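Local coordinates for protein decaprenyl diphosphate synthase (Rhodobacter capsulatus, PDB 3MZV) that probably builds long all-trans polyprenyl diphosphates from farnesyl and isopentenyl diphosphate with magnesium, supplying the precursor of the isoprenoid quinone side chain, at residues M141-N146 with T188-I193; K179-F184 with Y208-G213. One frame throughout, in Å; residues are numbered along the deposited sequence.

Interaction 1. Residues M141-N146 with T188-I193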
ATOM      1  N   MET B 141      12.501  -5.520  -9.266  1.00 29.00           N
ATOM      2  CA  MET B 141      11.273  -4.817  -9.036  1.00 29.97           C
ATOM      3  C   MET B 141      10.083  -5.755  -9.070  1.00 30.19           C
ATOM      4  O   MET B 141       9.205  -5.645  -8.232  1.00 30.58           O
ATOM      5  CB  MET B 141      11.045  -3.703 -10.093  1.00 29.50           C
ATOM      6  CG  MET B 141      12.041  -2.549 -10.001  1.00 32.95           C
ATOM      7  SD  MET B 141      11.680  -1.130 -11.153  1.00 23.31           S
ATOM      8  CE  MET B 141      10.162  -0.466 -10.441  1.00 33.05           C
ATOM      9  N   GLU B 142      10.015  -6.634 -10.073  1.00 29.14           N
ATOM     10  CA  GLU B 142       8.949  -7.589 -10.140  1.00 29.99           C
ATOM     11  C   GLU B 142       8.948  -8.499  -8.893  1.00 29.44           C
ATOM     12  O   GLU B 142       7.901  -8.803  -8.348  1.00 29.84           O
ATOM     13  CB  GLU B 142       9.073  -8.431 -11.443  1.00 30.09           C
ATOM     14  CG  GLU B 142       7.928  -9.407 -11.739  1.00 33.69           C
ATOM     15  CD  GLU B 142       7.871 -10.710 -10.913  1.00 36.93           C
ATOM     16  OE1 GLU B 142       8.891 -11.184 -10.394  1.00 34.74           O
ATOM     17  OE2 GLU B 142       6.754 -11.257 -10.809  1.00 35.49           O
ATOM     18  N   ILE B 143      10.122  -8.912  -8.453  1.00 30.36           N
ATOM     19  CA  ILE B 143      10.252  -9.760  -7.271  1.00 30.32           C
ATOM     20  C   ILE B 143       9.742  -9.083  -6.003  1.00 30.83           C
ATOM     21  O   ILE B 143       9.035  -9.691  -5.215  1.00 30.54           O
ATOM     22  CB  ILE B 143      11.734 -10.171  -7.097  1.00 30.48           C
ATOM     23  CG1 ILE B 143      12.057 -11.244  -8.173  1.00 33.97           C
ATOM     24  CG2 ILE B 143      12.040 -10.668  -5.648  1.00 29.12           C
ATOM     25  CD1 ILE B 143      13.500 -11.740  -8.265  1.00 32.89           C
ATOM     26  N   LEU B 144      10.141  -7.839  -5.797  1.00 28.91           N
ATOM     27  CA  LEU B 144       9.751  -7.110  -4.601  1.00 30.29           C
ATOM     28  C   LEU B 144       8.262  -6.737  -4.630  1.00 30.95           C
ATOM     29  O   LEU B 144       7.601  -6.766  -3.582  1.00 31.65           O
ATOM     30  CB  LEU B 144      10.656  -5.922  -4.413  1.00 31.14           C
ATOM     31  CG  LEU B 144      12.118  -6.183  -3.988  1.00 33.43           C
ATOM     32  CD1 LEU B 144      12.894  -4.899  -3.957  1.00 31.56           C
ATOM     33  CD2 LEU B 144      12.172  -6.841  -2.642  1.00 33.32           C
ATOM     34  N   ALA B 145       7.711  -6.464  -5.821  1.00 30.82           N
ATOM     35  CA  ALA B 145       6.273  -6.245  -5.973  1.00 30.79           C
ATOM     36  C   ALA B 145       5.482  -7.484  -5.646  1.00 31.96           C
ATOM     37  O   ALA B 145       4.472  -7.452  -4.918  1.00 30.37           O
ATOM     38  CB  ALA B 145       5.932  -5.729  -7.438  1.00 30.64           C
ATOM     39  N   ASN B 146       5.907  -8.600  -6.236  1.00 32.19           N
ATOM     40  CA  ASN B 146       5.270  -9.866  -5.936  1.00 33.64           C
ATOM     41  C   ASN B 146       5.303 -10.199  -4.435  1.00 34.56           C
ATOM     42  O   ASN B 146       4.275 -10.559  -3.842  1.00 35.17           O
ATOM     43  CB  ASN B 146       5.907 -10.990  -6.769  1.00 33.19           C
ATOM     44  CG  ASN B 146       5.284 -12.354  -6.464  1.00 37.13           C
ATOM     45  OD1 ASN B 146       4.171 -12.630  -6.881  1.00 38.54           O
ATOM     46  ND2 ASN B 146       6.024 -13.207  -5.713  1.00 37.48           N
ATOM     47  N   THR B 188      17.073 -11.639   0.095  1.00 31.65           N
ATOM     48  CA  THR B 188      18.305 -12.299  -0.233  1.00 31.86           C
ATOM     49  C   THR B 188      18.400 -12.508  -1.735  1.00 31.34           C
ATOM     50  O   THR B 188      19.450 -12.249  -2.305  1.00 30.88           O
ATOM     51  CB  THR B 188      18.461 -13.662   0.509  1.00 32.60           C
ATOM     52  OG1 THR B 188      17.302 -14.454   0.305  1.00 35.90           O
ATOM     53  CG2 THR B 188      18.637 -13.406   1.992  1.00 31.88           C
ATOM     54  N   GLU B 189      17.311 -12.940  -2.346  1.00 30.46           N
ATOM     55  CA  GLU B 189      17.266 -13.179  -3.778  1.00 32.39           C
ATOM     56  C   GLU B 189      17.680 -11.931  -4.591  1.00 32.56           C
ATOM     57  O   GLU B 189      18.442 -12.038  -5.528  1.00 34.39           O
ATOM     58  CB  GLU B 189      15.856 -13.566  -4.183  1.00 33.61           C
ATOM     59  CG  GLU B 189      15.692 -13.984  -5.652  1.00 35.59           C
ATOM     60  CD  GLU B 189      14.282 -14.449  -6.068  1.00 38.72           C
ATOM     61  OE1 GLU B 189      13.274 -13.989  -5.517  1.00 36.75           O
ATOM     62  OE2 GLU B 189      14.200 -15.308  -6.981  1.00 42.79           O
ATOM     63  N   VAL B 190      17.154 -10.763  -4.234  1.00 31.73           N
ATOM     64  CA  VAL B 190      17.425  -9.543  -5.012  1.00 30.52           C
ATOM     65  C   VAL B 190      18.854  -9.117  -4.834  1.00 31.40           C
ATOM     66  O   VAL B 190      19.425  -8.529  -5.729  1.00 30.97           O
ATOM     67  CB  VAL B 190      16.470  -8.381  -4.749  1.00 31.13           C
ATOM     68  CG1 VAL B 190      15.078  -8.790  -5.152  1.00 28.88           C
ATOM     69  CG2 VAL B 190      16.560  -7.880  -3.330  1.00 28.95           C
ATOM     70  N   GLY B 191      19.456  -9.423  -3.686  1.00 31.95           N
ATOM     71  CA  GLY B 191      20.873  -9.138  -3.497  1.00 32.52           C
ATOM     72  C   GLY B 191      21.749 -10.002  -4.422  1.00 32.32           C
ATOM     73  O   GLY B 191      22.752  -9.538  -4.970  1.00 32.96           O
ATOM     74  N   GLY B 192      21.434 -11.289  -4.524  1.00 33.04           N
ATOM     75  CA  GLY B 192      22.091 -12.132  -5.502  1.00 33.37           C
ATOM     76  C   GLY B 192      21.914 -11.638  -6.942  1.00 32.16           C
ATOM     77  O   GLY B 192      22.847 -11.667  -7.753  1.00 34.79           O
ATOM     78  N   ILE B 193      20.723 -11.200  -7.281  1.00 32.06           N
ATOM     79  CA  ILE B 193      20.448 -10.763  -8.668  1.00 31.00           C
ATOM     80  C   ILE B 193      21.166  -9.487  -9.001  1.00 32.66           C
ATOM     81  O   ILE B 193      21.778  -9.360 -10.065  1.00 32.93           O
ATOM     82  CB  ILE B 193      18.937 -10.588  -8.925  1.00 30.04           C
ATOM     83  CG1 ILE B 193      18.273 -11.963  -8.872  1.00 31.74           C
ATOM     84  CG2 ILE B 193      18.666  -9.810 -10.245  1.00 30.52           C
ATOM     85  CD1 ILE B 193      16.710 -11.947  -8.852  1.00 30.97           C
TER

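Interaction 2. Residues K179-F184 with Y208-G213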
ATOM      1  N   LYS B 179       3.277 -14.004   4.963  1.00 41.86           N
ATOM      2  CA  LYS B 179       3.361 -12.894   5.909  1.00 42.33           C
ATOM      3  C   LYS B 179       4.783 -12.512   6.326  1.00 40.32           C
ATOM      4  O   LYS B 179       5.038 -11.387   6.758  1.00 38.94           O
ATOM      5  CB  LYS B 179       2.639 -13.326   7.180  1.00 44.41           C
ATOM      6  CG  LYS B 179       2.196 -12.249   8.077  1.00 50.02           C
ATOM      7  CD  LYS B 179       2.229 -12.600   9.577  1.00 51.01           C
ATOM      8  CE  LYS B 179       2.056 -14.054   9.961  1.00 53.06           C
ATOM      9  NZ  LYS B 179       2.064 -14.188  11.463  1.00 47.88           N
ATOM     10  N   THR B 180       5.676 -13.508   6.362  1.00 38.07           N
ATOM     11  CA  THR B 180       7.002 -13.312   6.949  1.00 36.59           C
ATOM     12  C   THR B 180       8.138 -13.784   6.053  1.00 35.55           C
ATOM     13  O   THR B 180       9.100 -13.016   5.826  1.00 35.39           O
ATOM     14  CB  THR B 180       7.140 -13.959   8.345  1.00 37.70           C
ATOM     15  OG1 THR B 180       6.262 -13.299   9.273  1.00 39.41           O
ATOM     16  CG2 THR B 180       8.612 -13.840   8.865  1.00 36.07           C
ATOM     17  N   ALA B 181       8.069 -15.023   5.551  1.00 33.85           N
ATOM     18  CA  ALA B 181       9.220 -15.583   4.826  1.00 33.64           C
ATOM     19  C   ALA B 181       9.437 -14.921   3.473  1.00 33.74           C
ATOM     20  O   ALA B 181      10.579 -14.800   3.043  1.00 33.30           O
ATOM     21  CB  ALA B 181       9.075 -17.077   4.615  1.00 32.92           C
ATOM     22  N   ALA B 182       8.339 -14.526   2.820  1.00 33.08           N
ATOM     23  CA  ALA B 182       8.394 -13.994   1.459  1.00 34.34           C
ATOM     24  C   ALA B 182       9.289 -12.786   1.369  1.00 33.15           C
ATOM     25  O   ALA B 182       9.987 -12.646   0.386  1.00 32.61           O
ATOM     26  CB  ALA B 182       7.005 -13.677   0.925  1.00 33.55           C
ATOM     27  N   LEU B 183       9.291 -11.925   2.380  1.00 32.97           N
ATOM     28  CA  LEU B 183      10.158 -10.770   2.344  1.00 33.24           C
ATOM     29  C   LEU B 183      11.597 -11.103   2.633  1.00 33.25           C
ATOM     30  O   LEU B 183      12.504 -10.454   2.086  1.00 31.52           O
ATOM     31  CB  LEU B 183       9.653  -9.634   3.236  1.00 33.40           C
ATOM     32  CG  LEU B 183      10.265  -8.236   3.123  1.00 34.57           C
ATOM     33  CD1 LEU B 183      10.167  -7.709   1.669  1.00 35.53           C
ATOM     34  CD2 LEU B 183       9.625  -7.258   4.171  1.00 35.21           C
ATOM     35  N   PHE B 184      11.840 -12.082   3.511  1.00 32.49           N
ATOM     36  CA  PHE B 184      13.223 -12.548   3.764  1.00 32.20           C
ATOM     37  C   PHE B 184      13.807 -13.173   2.494  1.00 30.88           C
ATOM     38  O   PHE B 184      14.928 -12.888   2.127  1.00 31.39           O
ATOM     39  CB  PHE B 184      13.275 -13.672   4.834  1.00 33.11           C
ATOM     40  CG  PHE B 184      13.269 -13.217   6.240  1.00 34.73           C
ATOM     41  CD1 PHE B 184      12.251 -12.461   6.744  1.00 37.75           C
ATOM     42  CD2 PHE B 184      14.208 -13.714   7.125  1.00 36.30           C
ATOM     43  CE1 PHE B 184      12.220 -12.114   8.101  1.00 37.23           C
ATOM     44  CE2 PHE B 184      14.159 -13.387   8.464  1.00 37.43           C
ATOM     45  CZ  PHE B 184      13.186 -12.554   8.939  1.00 34.99           C
ATOM     46  N   TYR B 208      17.708 -20.009   1.314  1.00 33.82           N
ATOM     47  CA  TYR B 208      18.217 -19.558   2.616  1.00 33.76           C
ATOM     48  C   TYR B 208      17.260 -18.610   3.288  1.00 32.53           C
ATOM     49  O   TYR B 208      16.880 -18.803   4.446  1.00 29.98           O
ATOM     50  CB  TYR B 208      19.607 -18.928   2.534  1.00 33.03           C
ATOM     51  CG  TYR B 208      20.060 -18.293   3.832  1.00 33.24           C
ATOM     52  CD1 TYR B 208      20.573 -19.071   4.887  1.00 32.21           C
ATOM     53  CD2 TYR B 208      19.927 -16.929   4.043  1.00 32.44           C
ATOM     54  CE1 TYR B 208      20.992 -18.486   6.112  1.00 32.31           C
ATOM     55  CE2 TYR B 208      20.330 -16.338   5.255  1.00 32.03           C
ATOM     56  CZ  TYR B 208      20.855 -17.104   6.270  1.00 31.56           C
ATOM     57  OH  TYR B 208      21.227 -16.472   7.424  1.00 37.26           O
ATOM     58  N   GLY B 209      16.852 -17.575   2.562  1.00 30.64           N
ATOM     59  CA  GLY B 209      16.001 -16.593   3.129  1.00 30.79           C
ATOM     60  C   GLY B 209      14.633 -17.135   3.489  1.00 30.61           C
ATOM     61  O   GLY B 209      14.110 -16.808   4.536  1.00 31.74           O
ATOM     62  N   ASP B 210      14.052 -17.945   2.609  1.00 31.36           N
ATOM     63  CA  ASP B 210      12.748 -18.574   2.843  1.00 30.60           C
ATOM     64  C   ASP B 210      12.772 -19.405   4.130  1.00 30.22           C
ATOM     65  O   ASP B 210      11.942 -19.241   4.989  1.00 28.91           O
ATOM     66  CB  ASP B 210      12.392 -19.472   1.639  1.00 31.04           C
ATOM     67  CG  ASP B 210      11.120 -20.273   1.826  1.00 34.18           C
ATOM     68  OD1 ASP B 210      10.007 -19.690   1.899  1.00 35.44           O
ATOM     69  OD2 ASP B 210      11.234 -21.520   1.876  1.00 37.69           O
ATOM     70  N   ALA B 211      13.753 -20.287   4.248  1.00 32.00           N
ATOM     71  CA  ALA B 211      13.896 -21.119   5.458  1.00 32.36           C
ATOM     72  C   ALA B 211      14.128 -20.286   6.739  1.00 31.86           C
ATOM     73  O   ALA B 211      13.585 -20.558   7.813  1.00 31.67           O
ATOM     74  CB  ALA B 211      15.043 -22.156   5.254  1.00 33.64           C
ATOM     75  N   LEU B 212      15.003 -19.304   6.673  1.00 32.65           N
ATOM     76  CA  LEU B 212      15.272 -18.487   7.840  1.00 32.15           C
ATOM     77  C   LEU B 212      14.016 -17.753   8.274  1.00 31.83           C
ATOM     78  O   LEU B 212      13.805 -17.558   9.477  1.00 32.22           O
ATOM     79  CB  LEU B 212      16.418 -17.490   7.574  1.00 32.34           C
ATOM     80  CG  LEU B 212      17.053 -16.672   8.700  1.00 33.43           C
ATOM     81  CD1 LEU B 212      17.974 -17.521   9.509  1.00 32.88           C
ATOM     82  CD2 LEU B 212      17.803 -15.479   8.045  1.00 34.96           C
ATOM     83  N   GLY B 213      13.254 -17.231   7.313  1.00 31.68           N
ATOM     84  CA  GLY B 213      12.050 -16.459   7.635  1.00 32.28           C
ATOM     85  C   GLY B 213      10.969 -17.340   8.257  1.00 32.57           C
ATOM     86  O   GLY B 213      10.330 -16.948   9.236  1.00 33.27           O
TER

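Interaction 1. Residues M141-N146 with T188-I193
Ile143 faces Val190 across two helix segments that run antiparallel at 177°, with axes 10.1 Å apart. At that spacing the backbones do not touch, and side chains alone bridge the gap. Ile143 carries most of the contact. Its CG1 sits beside the backbone N (chi1 -74°), which leaves CG2 anti to that N and alongside Val190, with Ile143 CG2 3.6 Å from Val190 CG1. The two side chains run alongside each other, pointing opposite ways. The other branch of Ile143 runs out to meet Ile193 tip to tip. Ile143 CD1 and Ile193 CD1 are 3.3 Å apart, closer than usual van der Waals contact. Glu189 has an extended chain, and its carboxylate crosses both branches of Ile143. Glu189 OE1 is 3.5 Å from Ile143 CG2, and Glu189 CD is 3.6 Å from Ile143 CD1. On the other flank Leu144 meets Val190 at about a right angle, with Leu144 CG 4.1 Å from Val190 CG1. Leu144 and Val190 both also touch Leu78 of helix 74-96. On helix 138-161, Glu142 and Asn146 hydrogen-bond to Gln130 and Arg127 of the second subunit. An alanine at Ile143 would probably open a gap between the helices and leave Val190 CG1 and Ile193 CD1 without their main partner here. The contact is largely apolar packing between helices 138-161 and 169-194 of the mainly helical prenyl synthase fold. Its hold comes from branched carbon chains, with the Glu189 carboxylate lying against methyl groups and making no polar bond across the pair.

Interaction 2. Residues K179-F184 with Y208-G213
Phe184 CG is anti to its own carbonyl carbon (chi1 -83°), and this torsion helps lay one ring face against the Gly213 backbone. Gly213 CA stands 3.7 Å from the centroid of the Phe184 ring, 19° off the ring normal. This is a CH-pi contact, displaced toward the rim on the CD2 side. At the ring edge Phe184 CD2 lies 4.1 Å from Leu212 CD2. The first side-chain carbon is also close to the partner backbone, with Phe184 CB 3.3 Å from Gly209 O. That oxygen already accepts the helical N-H of Gly213.

The helix segments are antiparallel, crossing at 151°, and their axes come within 7.4 Å. Two glycines permit this closeness. Neither has a side chain to stand between the helices. Gly213 sits close against Ala181 and the Phe184 ring, and Gly209 lies beside the Phe184 backbone. Ala181 is small as well, and its CA is 4.1 Å from Gly213 CA. Ala181 CB rests 3.6 Å from Asp210 O. The threonine methyl joins in, with Thr180 CG2 3.6 Å from Gly213 O, while Thr180 OG1 turns to a hydrogen bond with Gln217. Asp210 OD1 lies near Ala181 CB, and Asp210 OD2 forms a salt bridge with Arg177. Phe216 meets the Phe184 ring, and Leu60 of helix 56-67 also touches Phe184.

Helices 169-194 and 199-224 thus meet backbone to backbone in the buried interior of the bundle. No hydrogen bond crosses between the two segments. Their cohesion is van der Waals and CH-pi, and it rests on glycine and alanine letting the two backbones come close.

Going from the N terminus, the chain first reaches 141-146 on helix 138-161. It then passes 179-184 and 188-193 on helix 169-194, and reaches 208-213 on helix 199-224. Interaction 1 closes a loop with 41 residues between its segments. Interaction 2 closes one with 23, and it starts before the first loop ends. The two therefore cross, and neither nests in the other. Helix 169-194 serves both, tying its two neighbours into one antiparallel bundle. The contact centres lie 12 Å apart and touch where Thr188 packs on Gly209 and Tyr208. Interaction 2 is nearer the centre of the chain, while the 141-146 side of interaction 1 faces the second subunit.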